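Local coordinates for protein beta-d-glucoside glucohydrolase (Hypocrea jecorina, PDB 3ZZ1) that probably hydrolyses terminal, non-reducing beta-D-glucosyl residues to release beta-D-glucose, as a secreted family 3 glycoside hydrolase of cellulose breakdown, at residues Y391-P395 with Y396-N400. Residues are numbered along the deposited sequence; the frame is centred on the assembly and turned at random.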
loop_
_atom_site.group_PDB
_atom_site.type_symbol
_atom_site.label_atom_id
_atom_site.label_comp_id
_atom_site.label_asym_id
_atom_site.label_seq_id
_atom_site.Cartn_x
_atom_site.Cartn_y
_atom_site.Cartn_z
ATOM N N TYR A 391 16.604 -13.869 5.676
ATOM C CA TYR A 391 17.893 -13.270 6.018
ATOM C C TYR A 391 17.623 -11.776 6.158
ATOM O O TYR A 391 16.512 -11.314 5.864
ATOM C CB TYR A 391 18.939 -13.536 4.923
ATOM C CG TYR A 391 18.605 -12.899 3.592
ATOM C CD1 TYR A 391 17.805 -13.563 2.662
ATOM C CD2 TYR A 391 19.083 -11.627 3.265
ATOM C CE1 TYR A 391 17.486 -12.980 1.439
ATOM C CE2 TYR A 391 18.772 -11.034 2.056
ATOM C CZ TYR A 391 17.973 -11.716 1.145
ATOM O OH TYR A 391 17.657 -11.130 -0.058
ATOM N N PHE A 392 18.624 -11.022 6.601
ATOM C CA PHE A 392 18.504 -9.576 6.694
ATOM C C PHE A 392 19.878 -8.935 6.570
ATOM O O PHE A 392 20.781 -9.235 7.353
ATOM C CB PHE A 392 17.842 -9.158 8.014
ATOM C CG PHE A 392 17.324 -7.737 8.017
ATOM C CD1 PHE A 392 18.205 -6.652 8.111
ATOM C CD2 PHE A 392 15.957 -7.481 7.939
ATOM C CE1 PHE A 392 17.735 -5.346 8.110
ATOM C CE2 PHE A 392 15.469 -6.170 7.943
ATOM C CZ PHE A 392 16.359 -5.099 8.032
ATOM N N VAL A 393 20.021 -8.054 5.582
ATOM C CA VAL A 393 21.263 -7.314 5.366
ATOM C C VAL A 393 21.212 -5.976 6.106
ATOM O O VAL A 393 20.578 -5.024 5.642
ATOM C CB VAL A 393 21.546 -7.077 3.858
ATOM C CG1 VAL A 393 22.934 -6.472 3.660
ATOM C CG2 VAL A 393 21.425 -8.378 3.070
ATOM N N ALA A 394 21.883 -5.913 7.258
ATOM C CA ALA A 394 21.938 -4.699 8.069
ATOM C C ALA A 394 22.747 -3.590 7.383
ATOM O O ALA A 394 23.735 -3.875 6.701
ATOM C CB ALA A 394 22.514 -5.005 9.445
ATOM N N PRO A 395 22.314 -2.322 7.548
ATOM C CA PRO A 395 23.057 -1.188 7.008
ATOM C C PRO A 395 24.542 -1.215 7.385
ATOM O O PRO A 395 25.392 -1.018 6.509
ATOM C CB PRO A 395 22.361 0.014 7.640
ATOM C CG PRO A 395 20.963 -0.437 7.841
ATOM C CD PRO A 395 21.054 -1.893 8.186
ATOM N N TYR A 396 24.848 -1.476 8.661
ATOM C CA TYR A 396 26.243 -1.482 9.124
ATOM C C TYR A 396 27.129 -2.486 8.392
ATOM O O TYR A 396 28.216 -2.139 7.932
ATOM C CB TYR A 396 26.361 -1.713 10.637
ATOM C CG TYR A 396 27.787 -2.041 11.047
ATOM C CD1 TYR A 396 28.793 -1.069 10.987
ATOM C CD2 TYR A 396 28.139 -3.331 11.448
ATOM C CE1 TYR A 396 30.110 -1.373 11.338
ATOM C CE2 TYR A 396 29.450 -3.643 11.800
ATOM C CZ TYR A 396 30.428 -2.663 11.745
ATOM O OH TYR A 396 31.723 -2.977 12.101
ATOM N N ASP A 397 26.667 -3.731 8.315
ATOM C CA ASP A 397 27.435 -4.812 7.704
ATOM C C ASP A 397 27.716 -4.502 6.233
ATOM O O ASP A 397 28.831 -4.717 5.748
ATOM C CB ASP A 397 26.707 -6.152 7.875
ATOM C CG ASP A 397 26.634 -6.605 9.340
ATOM O OD1 ASP A 397 27.658 -6.512 10.048
ATOM O OD2 ASP A 397 25.555 -7.064 9.786
ATOM N N ALA A 398 26.711 -3.967 5.541
ATOM C CA ALA A 398 26.858 -3.567 4.144
ATOM C C ALA A 398 27.776 -2.355 3.983
ATOM O O ALA A 398 28.606 -2.318 3.064
ATOM C CB ALA A 398 25.500 -3.299 3.519
ATOM N N ILE A 399 27.628 -1.368 4.865
ATOM C CA ILE A 399 28.472 -0.168 4.822
ATOM C C ILE A 399 29.934 -0.515 5.124
ATOM O O ILE A 399 30.845 -0.023 4.446
ATOM C CB ILE A 399 27.935 0.962 5.743
ATOM C CG1 ILE A 399 26.739 1.652 5.072
ATOM C CG2 ILE A 399 29.033 1.991 6.073
ATOM C CD1 ILE A 399 25.890 2.506 6.004
ATOM N N ASN A 400 30.140 -1.376 6.118
ATOM C CA ASN A 400 31.473 -1.829 6.515
ATOM C C ASN A 400 32.214 -2.554 5.384
ATOM O O ASN A 400 33.385 -2.276 5.138
ATOM C CB ASN A 400 31.390 -2.711 7.768
ATOM C CG ASN A 400 32.756 -3.030 8.366
ATOM O OD1 ASN A 400 33.686 -2.226 8.301
ATOM N ND2 ASN A 400 32.875 -4.213 8.967
HETATM O O HOH W 1 23.703 -8.020 8.019
#
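The start of helix 395-404, in the C-terminal domain of this family 3 enzyme, is a worked example of a helix N-terminus with proline at the first helical position. Ala394 holds the N-cap place, and its carbonyl O accepts the first turn's bond from Ala398 N at 3.2 Å, almost straight at 168°. Pro395 O repeats the pattern one residue on, taking Ile399 N at 2.8 Å. The N-cap residue is an alanine, without a polar side chain; two residues into the first turn, Asp397 reaches back to the incoming loop through a water. That water gives one hydrogen to Asp397 OD2 at 2.7 Å and the other to Phe392 O. It also accepts a bond from Ala394 N, 2.9 Å away. Setting CG beside its own backbone N, with chi1 at -67°, turns the Asp397 carboxylate back toward the loop, where OD2 also lies 3.7 Å from Ala394 CB. One side-chain pair is apolar: Val393 CG1, anti to the backbone N, comes alongside the Ala398 methyl at 4.1 Å. The CG1-CD1 arm of Ile399 is hydrocarbon packed against the same carbonyl that its own N-H is bonded to, with CG1 3.3 Å from Pro395 O. Around the turn, Pro395 and Ile399 both touch Phe434 of strand 430-437, and Val393, Pro395 and Ala398 touch helix 510-518; Tyr396 packs on strand 409-413. Proline suits this position, since its ring nitrogen has no hydrogen to give and a first-turn nitrogen lacks a carbonyl one turn earlier within the helix. An acidic group so near the N-terminus would probably be favoured by the helix dipole, and the bridging water ties that carboxylate to two backbone groups of the approaching chain.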